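Local coordinates for protein arginase, mitochondrial (Medicago truncatula, PDB 6VSS) that hydrolyses L-arginine to urea and L-ornithine, and agmatine to urea and putrescine, as a manganese-dependent homohexameric enzyme, at residues L71-S76 with E123-G128; R133-I138 with V166-S171; L181-H186 with R292-I297; E238-E241 with R247-P250. All blocks are in the same frame, centred on the assembly; numbering follows the deposited sequence.

Interaction 1: L71-S76 with E123-G128; sequences LGHHSS and EIRDCG
His73 NE2 donates a hydrogen bond to Asp131 OD1, and the same oxygen makes a long, weak ion pair with Arg125 NH2, whose guanidinium stacks on the His73 ring. The guanidinium of Arg125 lies flat on the imidazole of His73, centres 3.6 Å apart and planes at 15°. Arg125 NH2 lies over His73 CD2 at 3.3 Å, while CD of the arginine covers the other end as a CH-pi contact, 3.5 Å from the centroid of the His73 ring. The arginine chain bends at chi3 (56°), and that turn lays the guanidinium along the imidazole face. No hydrogen bond joins the pair directly; stacking holds it, with Asp131 a weak second link, on the protein surface. The opposite face of the His73 ring is covered toward its rim by His74 CD2. Just beyond Arg125, Gly128 ends the short helix in a Schellman motif, and Asp126 forms salt bridges to Lys50 and Arg46 of a neighbouring subunit. The loop 71-76, whose Ser76 binds L-ornithine, leaves strand 63-69, and helix 121-125 follows strand 113-118; helix 131-146 lies against both through Leu134.

Interaction 2: R133-I138 with V166-S171; sequences RLANVI and VVRAVS
Two neighbouring helices of the alpha/beta fold cross here in a mostly buried contact, with a small aliphatic patch at one end and an arginine reaching over at the other. The axes of helix 133-138 and helix 166-171 approach to 9.6 Å at a signed crossing angle of -51°. Backbones are nearest at Ile138 and Val166, where the beta-branched methyls touch, Ile138 CG2 to Val166 CG2 at 4.2 Å. Two residues further along the second helix, Arg168 spans the gap: its CG stands anti to the backbone N (chi1 170°), and a bend at chi3 (60°) brings the guanidinium against helix 133-138. Arg168 NH2 sits 3.8 Å from Ala135 CB and 3.4 Å from Ala135 O, which lies at the guanidinium edge. Asn136 OD1 is equally near NH2 but at a poor angle for a bond. The clear partner of NH2 is Ser139 OG, one turn beyond Ala135. A leucine in place of Arg168 would probably leave Ser139 OG without this donor and open a gap beside Ala135 CB. Helices 131-146 and 163-174 come before and after strand 151-157 in the chain; Val166 also touches Val142 of the first helix and Tyr265 of strand 264-269, so the second helix is packed between helix and sheet.

Interaction 3: L181-H186 with R292-I297; sequences LHFDAH and RDILNI. With MN (manganese (II) ion), chain I; MN (manganese (II) ion), chain J.
Strand 181-183 and helix 292-297 run almost exactly antiparallel, at 175°, with their axes 11.2 Å apart. The strand turns Leu181 and Phe183 toward the helix, which answers with Ile294 and Ile297, one turn apart. Phe183 carries most of the contact. With CG anti to the carbonyl carbon (chi1 -62°), its ring projects to the helix, and Ile294 CG2 sits over the centre of one face, a CH-pi contact 4.0 Å from the Phe183 centroid and 12° off the normal. Ile297 CG2 meets the far end of the ring obliquely, 3.8 Å from Phe183 CZ, and the same methyl reaches Leu181 CD2 at 4.0 Å. All four side chains are buried.

The metal chemistry begins where the strand ends. Asp184 bridges the two manganese ions, OD1 binding one at 2.2 Å and OD2 the other at 2.1 Å, and a water spans the pair as well. His186 ND1 binds the first ion. Two further bonds hold the carboxylate: second-shell His182 NE2 donates to the anti lone pair of Asp184 OD2 at 2.8 Å, and the backbone N of His186, itself a ligand, closes an Asx turn on OD1. Asp269 joins both ions, Asp271 completes the first, and His160 and Asp188 the second: the binuclear manganese cluster of the arginase fold, at the C-terminal end of an inner parallel strand.

Interaction 4: E238-E241 with R247-P250; sequences ETHE and RDRP
His240 leaves strand 238-241 toward helix 247-250, and atom after atom of it faces one oxygen, Asp248 OD2. His240 CB lies 3.5 Å from Asp248 OD2 and CG is almost as near; ND1 then makes the bond itself, donating to Asp248 OD2 at 2.9 Å with an N-H...O angle of 151°. CE1, next round the His240 ring, is 4.0 Å from the same Asp248 OD2. The oxygen sits near the imidazole plane at its edge, but ring and carboxylate stand 87° apart, and the histidine meets OD2 from above the carboxylate plane.

The aspartate is buried and well occupied. A water donates to Asp248 OD2 and to Glu241 O, 2.6 Å from each, and Thr244 OG1 also bonds OD2. Asp248 OD1 takes Arg247 NE at 2.8 Å in a salt bridge whose N-H...O angle is 165°. An alanine at Asp248 would probably leave His240 ND1 and the charge of Arg247 without their mates and set the imidazole free to turn. Here a His-carboxylate hydrogen bond, backed by a bridging water, pins helix 245-252 to the strand just before it, the beta-alpha connection at the edge of the parallel alpha/beta sheet of the arginase fold.

From the N terminus, interaction 1 closes first, its 46 intervening residues running from the loop after strand 63-69 to helix 121-125. Interaction 2 follows in series, closing 27 residues around strand 151-157 and joining two helices; it touches interaction 1, Leu71 CD1 packing on Ile138 CD1 at 3.9 Å. Interaction 3 spans 105 residues, from strand 178-183 to helix 291-300, and interaction 4, with just five residues between its segments, is nested within that span. These two reach the same sheet, and Asp293 OD1 salt-bridges Arg249 NH1 at 2.9 Å. Interaction 3 lies across the chain's centre from interactions 1 and 2, and interaction 4 marks the sheet edge at strand 238-241.

Interaction 1: L71-S76 with E123-G128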
loop_
_atom_site.group_PDB
_atom_site.type_symbol
_atom_site.label_atom_id
_atom_site.label_comp_id
_atom_site.label_asym_id
_atom_site.label_seq_id
_atom_site.Cartn_x
_atom_site.Cartn_y
_atom_site.Cartn_z
ATOM N N LEU B 71 -24.136 -3.881 9.134
ATOM C CA LEU B 71 -23.997 -4.678 10.367
ATOM C C LEU B 71 -22.773 -5.577 10.226
ATOM O O LEU B 71 -22.693 -6.365 9.250
ATOM C CB LEU B 71 -25.287 -5.468 10.487
ATOM C CG LEU B 71 -25.423 -6.330 11.720
ATOM C CD1 LEU B 71 -26.892 -6.628 11.955
ATOM C CD2 LEU B 71 -24.597 -7.613 11.588
ATOM N N GLY B 72 -21.821 -5.418 11.148
ATOM C CA GLY B 72 -20.541 -6.149 11.200
ATOM C C GLY B 72 -20.406 -6.894 12.486
ATOM O O GLY B 72 -19.455 -7.701 12.583
ATOM N N HIS B 73 -21.334 -6.703 13.439
ATOM C CA HIS B 73 -21.053 -7.144 14.831
ATOM C C HIS B 73 -21.226 -8.672 14.975
ATOM O O HIS B 73 -21.029 -9.196 16.089
ATOM C CB HIS B 73 -21.825 -6.320 15.855
ATOM C CG HIS B 73 -23.290 -6.607 15.900
ATOM N ND1 HIS B 73 -24.157 -6.050 15.008
ATOM C CD2 HIS B 73 -24.023 -7.341 16.773
ATOM C CE1 HIS B 73 -25.377 -6.470 15.288
ATOM N NE2 HIS B 73 -25.329 -7.257 16.400
ATOM N N HIS B 74 -21.619 -9.363 13.918
ATOM C CA HIS B 74 -21.861 -10.827 13.953
ATOM C C HIS B 74 -20.645 -11.537 13.365
ATOM O O HIS B 74 -20.647 -12.744 13.356
ATOM C CB HIS B 74 -23.205 -11.172 13.258
ATOM C CG HIS B 74 -24.381 -10.832 14.103
ATOM N ND1 HIS B 74 -24.323 -10.851 15.495
ATOM C CD2 HIS B 74 -25.625 -10.410 13.791
ATOM C CE1 HIS B 74 -25.481 -10.487 15.999
ATOM N NE2 HIS B 74 -26.301 -10.190 14.974
ATOM N N SER B 75 -19.659 -10.799 12.864
ATOM C CA SER B 75 -18.434 -11.360 12.244
ATOM C C SER B 75 -17.535 -11.948 13.342
ATOM O O SER B 75 -17.495 -11.407 14.476
ATOM C CB SER B 75 -17.708 -10.335 11.424
ATOM O OG SER B 75 -18.549 -9.725 10.467
ATOM N N SER B 76 -16.807 -12.998 13.004
ATOM C CA SER B 76 -15.969 -13.795 13.930
ATOM C C SER B 76 -14.565 -13.168 14.031
ATOM O O SER B 76 -13.923 -13.347 15.070
ATOM C CB SER B 76 -15.917 -15.230 13.432
ATOM O OG SER B 76 -15.796 -15.245 12.013
ATOM N N GLU B 123 -27.162 3.251 15.097
ATOM C CA GLU B 123 -28.045 4.096 15.952
ATOM C C GLU B 123 -29.093 3.256 16.714
ATOM O O GLU B 123 -29.389 3.555 17.910
ATOM C CB GLU B 123 -28.715 5.166 15.104
ATOM C CG GLU B 123 -27.727 6.142 14.478
ATOM C CD GLU B 123 -27.235 5.780 13.073
ATOM O OE1 GLU B 123 -27.439 4.611 12.627
ATOM O OE2 GLU B 123 -26.604 6.665 12.424
ATOM N N ILE B 124 -29.596 2.207 16.097
ATOM C CA ILE B 124 -30.552 1.287 16.760
ATOM C C ILE B 124 -29.839 0.473 17.834
ATOM O O ILE B 124 -30.374 0.422 18.967
ATOM C CB ILE B 124 -31.247 0.385 15.751
ATOM C CG1 ILE B 124 -32.164 1.215 14.856
ATOM C CG2 ILE B 124 -31.984 -0.717 16.497
ATOM C CD1 ILE B 124 -32.568 0.477 13.615
ATOM N N ARG B 125 -28.718 -0.169 17.506
ATOM C CA ARG B 125 -27.937 -0.942 18.514
ATOM C C ARG B 125 -27.658 0.024 19.667
ATOM O O ARG B 125 -27.810 -0.369 20.818
ATOM C CB ARG B 125 -26.602 -1.480 17.977
ATOM C CG ARG B 125 -26.686 -2.866 17.352
ATOM C CD ARG B 125 -25.398 -3.498 16.825
ATOM N NE ARG B 125 -24.255 -3.663 17.738
ATOM C CZ ARG B 125 -24.154 -4.547 18.747
ATOM N NH1 ARG B 125 -23.043 -4.611 19.460
ATOM N NH2 ARG B 125 -25.163 -5.337 19.070
ATOM N N ASP B 126 -27.263 1.256 19.359
ATOM C CA ASP B 126 -26.901 2.264 20.396
ATOM C C ASP B 126 -28.106 2.631 21.295
ATOM O O ASP B 126 -27.884 3.385 22.207
ATOM C CB ASP B 126 -26.288 3.549 19.806
ATOM C CG ASP B 126 -25.750 4.486 20.894
ATOM O OD1 ASP B 126 -25.035 4.002 21.786
ATOM O OD2 ASP B 126 -26.089 5.674 20.885
ATOM N N CYS B 127 -29.335 2.190 21.031
ATOM C CA CYS B 127 -30.515 2.363 21.932
ATOM C C CYS B 127 -30.649 1.161 22.864
ATOM O O CYS B 127 -31.646 1.094 23.621
ATOM C CB CYS B 127 -31.823 2.426 21.167
ATOM S SG CYS B 127 -31.875 3.855 20.087
ATOM N N GLY B 128 -29.721 0.216 22.725
ATOM C CA GLY B 128 -29.622 -1.005 23.538
ATOM C C GLY B 128 -30.528 -2.093 23.030
ATOM O O GLY B 128 -30.860 -2.967 23.824
#

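Interaction 2: R133-I138 with V166-S171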
loop_
_atom_site.group_PDB
_atom_site.type_symbol
_atom_site.label_atom_id
_atom_site.label_comp_id
_atom_site.label_asym_id
_atom_site.label_seq_id
_atom_site.Cartn_x
_atom_site.Cartn_y
_atom_site.Cartn_z
ATOM N N ARG B 133 -34.336 -8.552 18.228
ATOM C CA ARG B 133 -35.188 -7.427 17.778
ATOM C C ARG B 133 -34.465 -6.762 16.604
ATOM O O ARG B 133 -35.099 -6.414 15.615
ATOM C CB ARG B 133 -35.467 -6.507 18.963
ATOM C CG ARG B 133 -36.138 -5.200 18.571
ATOM C CD ARG B 133 -37.648 -5.298 18.507
ATOM N NE ARG B 133 -38.350 -4.013 18.517
ATOM C CZ ARG B 133 -38.492 -3.203 19.576
ATOM N NH1 ARG B 133 -37.941 -3.489 20.746
ATOM N NH2 ARG B 133 -39.170 -2.073 19.450
ATOM N N LEU B 134 -33.150 -6.663 16.641
ATOM C CA LEU B 134 -32.421 -6.140 15.451
ATOM C C LEU B 134 -32.781 -6.931 14.173
ATOM O O LEU B 134 -33.035 -6.341 13.124
ATOM C CB LEU B 134 -30.926 -6.241 15.738
ATOM C CG LEU B 134 -30.094 -5.367 14.830
ATOM C CD1 LEU B 134 -30.542 -3.927 15.020
ATOM C CD2 LEU B 134 -28.620 -5.525 15.118
ATOM N N ALA B 135 -32.740 -8.263 14.239
ATOM C CA ALA B 135 -33.099 -9.163 13.122
ATOM C C ALA B 135 -34.536 -8.866 12.656
ATOM O O ALA B 135 -34.758 -8.785 11.443
ATOM C CB ALA B 135 -32.943 -10.578 13.578
ATOM N N ASN B 136 -35.447 -8.663 13.605
ATOM C CA ASN B 136 -36.861 -8.341 13.305
ATOM C C ASN B 136 -36.924 -7.039 12.507
ATOM O O ASN B 136 -37.676 -6.962 11.573
ATOM C CB ASN B 136 -37.684 -8.269 14.591
ATOM C CG ASN B 136 -38.163 -9.627 15.058
ATOM O OD1 ASN B 136 -38.035 -10.615 14.353
ATOM N ND2 ASN B 136 -38.709 -9.691 16.252
ATOM N N VAL B 137 -36.122 -6.054 12.888
ATOM C CA VAL B 137 -36.107 -4.735 12.204
ATOM C C VAL B 137 -35.566 -4.916 10.775
ATOM O O VAL B 137 -36.089 -4.255 9.852
ATOM C CB VAL B 137 -35.283 -3.700 12.998
ATOM C CG1 VAL B 137 -34.887 -2.542 12.106
ATOM C CG2 VAL B 137 -36.033 -3.208 14.234
ATOM N N ILE B 138 -34.589 -5.796 10.571
ATOM C CA ILE B 138 -34.042 -6.056 9.203
ATOM C C ILE B 138 -35.146 -6.702 8.346
ATOM O O ILE B 138 -35.336 -6.301 7.168
ATOM C CB ILE B 138 -32.781 -6.923 9.293
ATOM C CG1 ILE B 138 -31.600 -6.119 9.856
ATOM C CG2 ILE B 138 -32.447 -7.501 7.940
ATOM C CD1 ILE B 138 -30.482 -6.994 10.453
ATOM N N VAL B 166 -33.268 -11.580 6.151
ATOM C CA VAL B 166 -33.709 -11.223 4.776
ATOM C C VAL B 166 -34.522 -12.396 4.217
ATOM O O VAL B 166 -35.622 -12.180 3.720
ATOM C CB VAL B 166 -32.526 -10.885 3.862
ATOM C CG1 VAL B 166 -32.987 -10.488 2.480
ATOM C CG2 VAL B 166 -31.654 -9.837 4.501
ATOM N N VAL B 167 -33.993 -13.605 4.282
ATOM C CA VAL B 167 -34.653 -14.740 3.594
ATOM C C VAL B 167 -35.932 -15.096 4.373
ATOM O O VAL B 167 -36.932 -15.424 3.734
ATOM C CB VAL B 167 -33.671 -15.892 3.418
ATOM C CG1 VAL B 167 -34.384 -17.192 3.143
ATOM C CG2 VAL B 167 -32.640 -15.550 2.333
ATOM N N ARG B 168 -35.930 -14.953 5.693
ATOM C CA ARG B 168 -37.145 -15.181 6.513
ATOM C C ARG B 168 -38.259 -14.249 6.019
ATOM O O ARG B 168 -39.465 -14.671 5.918
ATOM C CB ARG B 168 -36.861 -14.952 8.000
ATOM C CG ARG B 168 -38.132 -14.941 8.840
ATOM C CD ARG B 168 -37.845 -14.655 10.304
ATOM N NE ARG B 168 -37.204 -13.365 10.564
ATOM C CZ ARG B 168 -36.634 -13.036 11.712
ATOM N NH1 ARG B 168 -36.634 -13.893 12.708
ATOM N NH2 ARG B 168 -36.071 -11.857 11.885
ATOM N N ALA B 169 -37.895 -12.986 5.814
ATOM C CA ALA B 169 -38.813 -11.902 5.416
ATOM C C ALA B 169 -39.332 -12.182 4.004
ATOM O O ALA B 169 -40.563 -12.021 3.794
ATOM C CB ALA B 169 -38.095 -10.601 5.483
ATOM N N VAL B 170 -38.459 -12.613 3.085
ATOM C CA VAL B 170 -38.890 -12.932 1.700
ATOM C C VAL B 170 -39.925 -14.071 1.717
ATOM O O VAL B 170 -40.980 -13.936 1.098
ATOM C CB VAL B 170 -37.707 -13.287 0.808
ATOM C CG1 VAL B 170 -38.219 -13.786 -0.512
ATOM C CG2 VAL B 170 -36.762 -12.098 0.609
ATOM N N SER B 171 -39.607 -15.150 2.406
ATOM C CA SER B 171 -40.405 -16.389 2.523
ATOM C C SER B 171 -41.738 -16.101 3.194
ATOM O O SER B 171 -42.742 -16.698 2.773
ATOM C CB SER B 171 -39.672 -17.430 3.312
ATOM O OG SER B 171 -40.437 -18.633 3.408
#

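Interaction 3: L181-H186 with R292-I297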
loop_
_atom_site.group_PDB
_atom_site.type_symbol
_atom_site.label_atom_id
_atom_site.label_comp_id
_atom_site.label_asym_id
_atom_site.label_seq_id
_atom_site.Cartn_x
_atom_site.Cartn_y
_atom_site.Cartn_z
ATOM N N LEU B 181 -29.488 -19.965 -4.260
ATOM C CA LEU B 181 -28.174 -20.113 -4.894
ATOM C C LEU B 181 -27.268 -19.242 -4.053
ATOM O O LEU B 181 -27.599 -18.053 -3.913
ATOM C CB LEU B 181 -28.216 -19.593 -6.325
ATOM C CG LEU B 181 -26.839 -19.521 -6.974
ATOM C CD1 LEU B 181 -26.159 -20.875 -6.951
ATOM C CD2 LEU B 181 -26.997 -18.985 -8.399
ATOM N N HIS B 182 -26.258 -19.856 -3.438
ATOM C CA HIS B 182 -25.431 -19.240 -2.388
ATOM C C HIS B 182 -23.990 -19.395 -2.842
ATOM O O HIS B 182 -23.535 -20.551 -2.968
ATOM C CB HIS B 182 -25.789 -19.871 -1.051
ATOM C CG HIS B 182 -24.798 -19.641 0.052
ATOM N ND1 HIS B 182 -24.524 -20.614 1.007
ATOM C CD2 HIS B 182 -24.087 -18.549 0.401
ATOM C CE1 HIS B 182 -23.692 -20.110 1.899
ATOM N NE2 HIS B 182 -23.391 -18.851 1.527
ATOM N N PHE B 183 -23.314 -18.291 -3.104
ATOM C CA PHE B 183 -21.856 -18.247 -3.388
ATOM C C PHE B 183 -21.116 -17.938 -2.095
ATOM O O PHE B 183 -21.397 -16.946 -1.450
ATOM C CB PHE B 183 -21.530 -17.216 -4.458
ATOM C CG PHE B 183 -22.167 -17.502 -5.793
ATOM C CD1 PHE B 183 -23.407 -16.964 -6.117
ATOM C CD2 PHE B 183 -21.493 -18.201 -6.780
ATOM C CE1 PHE B 183 -23.988 -17.167 -7.363
ATOM C CE2 PHE B 183 -22.091 -18.435 -8.022
ATOM C CZ PHE B 183 -23.341 -17.936 -8.291
ATOM N N ASP B 184 -20.159 -18.779 -1.752
ATOM C CA ASP B 184 -19.402 -18.583 -0.500
ATOM C C ASP B 184 -18.137 -19.449 -0.501
ATOM O O ASP B 184 -18.186 -20.513 -1.064
ATOM C CB ASP B 184 -20.340 -18.912 0.647
ATOM C CG ASP B 184 -20.049 -18.126 1.903
ATOM O OD1 ASP B 184 -18.872 -17.781 2.178
ATOM O OD2 ASP B 184 -21.034 -17.764 2.512
ATOM N N ALA B 185 -17.062 -19.039 0.163
ATOM C CA ALA B 185 -15.973 -19.958 0.579
ATOM C C ALA B 185 -16.460 -20.903 1.692
ATOM O O ALA B 185 -15.868 -22.026 1.830
ATOM C CB ALA B 185 -14.757 -19.187 1.007
ATOM N N HIS B 186 -17.501 -20.516 2.435
ATOM C CA HIS B 186 -17.849 -21.087 3.761
ATOM C C HIS B 186 -19.297 -21.507 3.717
ATOM O O HIS B 186 -20.125 -20.789 3.196
ATOM C CB HIS B 186 -17.697 -20.069 4.906
ATOM C CG HIS B 186 -16.405 -19.331 4.890
ATOM N ND1 HIS B 186 -16.266 -18.031 4.350
ATOM C CD2 HIS B 186 -15.179 -19.730 5.317
ATOM C CE1 HIS B 186 -14.961 -17.721 4.438
ATOM N NE2 HIS B 186 -14.278 -18.726 5.045
ATOM N N ARG B 292 -15.608 -14.357 -13.453
ATOM C CA ARG B 292 -16.341 -14.910 -14.614
ATOM C C ARG B 292 -17.020 -16.232 -14.220
ATOM O O ARG B 292 -17.934 -16.644 -14.895
ATOM C CB ARG B 292 -15.260 -14.923 -15.706
ATOM C CG ARG B 292 -15.651 -15.490 -17.056
ATOM C CD ARG B 292 -16.472 -14.601 -17.966
ATOM N NE ARG B 292 -16.112 -13.200 -17.831
ATOM C CZ ARG B 292 -16.946 -12.163 -18.064
ATOM N NH1 ARG B 292 -18.203 -12.371 -18.418
ATOM N NH2 ARG B 292 -16.516 -10.914 -17.892
ATOM N N ASP B 293 -16.596 -16.943 -13.185
ATOM C CA ASP B 293 -17.331 -18.185 -12.805
ATOM C C ASP B 293 -18.699 -17.798 -12.230
ATOM O O ASP B 293 -19.719 -18.371 -12.608
ATOM C CB ASP B 293 -16.594 -18.995 -11.730
ATOM C CG ASP B 293 -15.347 -19.719 -12.180
ATOM O OD1 ASP B 293 -15.426 -20.442 -13.156
ATOM O OD2 ASP B 293 -14.333 -19.586 -11.504
ATOM N N ILE B 294 -18.741 -16.810 -11.351
ATOM C CA ILE B 294 -20.048 -16.337 -10.801
ATOM C C ILE B 294 -20.940 -15.847 -11.972
ATOM O O ILE B 294 -22.184 -16.093 -11.950
ATOM C CB ILE B 294 -19.829 -15.247 -9.738
ATOM C CG1 ILE B 294 -18.922 -15.769 -8.612
ATOM C CG2 ILE B 294 -21.162 -14.754 -9.194
ATOM C CD1 ILE B 294 -18.875 -14.909 -7.402
ATOM N N LEU B 295 -20.363 -15.145 -12.960
ATOM C CA LEU B 295 -21.186 -14.528 -14.038
ATOM C C LEU B 295 -21.751 -15.650 -14.924
ATOM O O LEU B 295 -22.896 -15.563 -15.358
ATOM C CB LEU B 295 -20.347 -13.543 -14.870
ATOM C CG LEU B 295 -19.909 -12.277 -14.150
ATOM C CD1 LEU B 295 -19.198 -11.306 -15.062
ATOM C CD2 LEU B 295 -21.077 -11.582 -13.510
ATOM N N ASN B 296 -20.946 -16.659 -15.228
ATOM C CA ASN B 296 -21.409 -17.825 -16.036
ATOM C C ASN B 296 -22.636 -18.472 -15.374
ATOM O O ASN B 296 -23.674 -18.708 -16.052
ATOM C CB ASN B 296 -20.294 -18.836 -16.212
ATOM C CG ASN B 296 -19.181 -18.321 -17.098
ATOM O OD1 ASN B 296 -19.356 -17.343 -17.812
ATOM N ND2 ASN B 296 -18.035 -18.973 -17.065
ATOM N N ILE B 297 -22.532 -18.770 -14.093
ATOM C CA ILE B 297 -23.642 -19.427 -13.354
ATOM C C ILE B 297 -24.865 -18.497 -13.347
ATOM O O ILE B 297 -26.019 -18.960 -13.543
ATOM C CB ILE B 297 -23.157 -19.843 -11.956
ATOM C CG1 ILE B 297 -22.099 -20.946 -12.093
ATOM C CG2 ILE B 297 -24.363 -20.251 -11.132
ATOM C CD1 ILE B 297 -21.306 -21.297 -10.851
HETATM MN MN MN I . -17.714 -16.417 3.518
HETATM MN MN MN J . -20.778 -16.389 4.125
HETATM O O HOH W 1 -19.077 -17.090 5.060
#

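Interaction 4: E238-E241 with R247-P250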
loop_
_atom_site.group_PDB
_atom_site.type_symbol
_atom_site.label_atom_id
_atom_site.label_comp_id
_atom_site.label_asym_id
_atom_site.label_seq_id
_atom_site.Cartn_x
_atom_site.Cartn_y
_atom_site.Cartn_z
ATOM N N GLU B 238 -27.144 -28.929 -1.177
ATOM C CA GLU B 238 -26.344 -29.249 -2.376
ATOM C C GLU B 238 -25.043 -28.458 -2.322
ATOM O O GLU B 238 -24.913 -27.475 -3.071
ATOM C CB GLU B 238 -27.146 -28.912 -3.619
ATOM C CG GLU B 238 -28.191 -29.950 -3.920
ATOM C CD GLU B 238 -29.192 -29.404 -4.885
ATOM O OE1 GLU B 238 -28.834 -29.246 -6.076
ATOM O OE2 GLU B 238 -30.282 -29.064 -4.416
ATOM N N THR B 239 -24.084 -28.895 -1.528
ATOM C CA THR B 239 -22.801 -28.169 -1.388
ATOM C C THR B 239 -21.874 -28.534 -2.543
ATOM O O THR B 239 -21.454 -29.670 -2.597
ATOM C CB THR B 239 -22.172 -28.477 -0.039
ATOM O OG1 THR B 239 -23.133 -28.076 0.936
ATOM C CG2 THR B 239 -20.844 -27.788 0.174
ATOM N N HIS B 240 -21.460 -27.587 -3.371
ATOM C CA HIS B 240 -20.424 -27.836 -4.389
ATOM C C HIS B 240 -19.091 -27.261 -3.921
ATOM O O HIS B 240 -18.964 -26.034 -3.842
ATOM C CB HIS B 240 -20.882 -27.291 -5.744
ATOM C CG HIS B 240 -22.141 -27.911 -6.222
ATOM N ND1 HIS B 240 -22.139 -29.049 -6.996
ATOM C CD2 HIS B 240 -23.442 -27.611 -6.018
ATOM C CE1 HIS B 240 -23.389 -29.412 -7.253
ATOM N NE2 HIS B 240 -24.192 -28.573 -6.671
ATOM N N GLU B 241 -18.099 -28.132 -3.736
ATOM C CA GLU B 241 -16.717 -27.781 -3.303
ATOM C C GLU B 241 -15.819 -27.444 -4.503
ATOM O O GLU B 241 -16.003 -28.046 -5.612
ATOM C CB GLU B 241 -16.193 -28.949 -2.484
ATOM C CG GLU B 241 -16.975 -29.132 -1.190
ATOM C CD GLU B 241 -16.474 -30.318 -0.359
ATOM O OE1 GLU B 241 -15.239 -30.407 -0.118
ATOM O OE2 GLU B 241 -17.310 -31.150 0.046
ATOM N N ARG B 247 -15.697 -30.881 -12.832
ATOM C CA ARG B 247 -16.764 -31.893 -13.044
ATOM C C ARG B 247 -18.155 -31.242 -12.901
ATOM O O ARG B 247 -19.081 -31.703 -13.589
ATOM C CB ARG B 247 -16.592 -33.093 -12.108
ATOM C CG ARG B 247 -17.169 -32.870 -10.721
ATOM C CD ARG B 247 -17.687 -34.130 -10.060
ATOM N NE ARG B 247 -18.720 -33.773 -9.101
ATOM C CZ ARG B 247 -19.022 -34.468 -8.014
ATOM N NH1 ARG B 247 -18.362 -35.577 -7.730
ATOM N NH2 ARG B 247 -19.982 -34.048 -7.211
ATOM N N ASP B 248 -18.317 -30.271 -11.987
ATOM C CA ASP B 248 -19.625 -29.626 -11.724
ATOM C C ASP B 248 -19.956 -28.558 -12.759
ATOM O O ASP B 248 -21.133 -28.112 -12.751
ATOM C CB ASP B 248 -19.672 -28.973 -10.348
ATOM C CG ASP B 248 -19.659 -29.972 -9.211
ATOM O OD1 ASP B 248 -19.770 -31.198 -9.533
ATOM O OD2 ASP B 248 -19.431 -29.519 -8.030
ATOM N N ARG B 249 -19.012 -28.100 -13.603
ATOM C CA ARG B 249 -19.299 -26.931 -14.502
ATOM C C ARG B 249 -20.602 -27.147 -15.258
ATOM O O ARG B 249 -21.471 -26.282 -15.250
ATOM C CB ARG B 249 -18.195 -26.611 -15.507
ATOM C CG ARG B 249 -16.922 -26.162 -14.817
ATOM C CD ARG B 249 -15.911 -25.549 -15.747
ATOM N NE ARG B 249 -14.789 -24.986 -15.012
ATOM C CZ ARG B 249 -14.775 -23.839 -14.328
ATOM N NH1 ARG B 249 -15.835 -23.076 -14.224
ATOM N NH2 ARG B 249 -13.677 -23.451 -13.727
ATOM N N PRO B 250 -20.795 -28.311 -15.912
ATOM C CA PRO B 250 -21.964 -28.500 -16.769
ATOM C C PRO B 250 -23.285 -28.343 -15.996
ATOM O O PRO B 250 -24.220 -27.800 -16.531
ATOM C CB PRO B 250 -21.808 -29.929 -17.319
ATOM C CG PRO B 250 -20.343 -30.290 -17.066
ATOM C CD PRO B 250 -19.934 -29.496 -15.841
HETATM O O HOH W 2 -17.790 -27.573 -7.441
#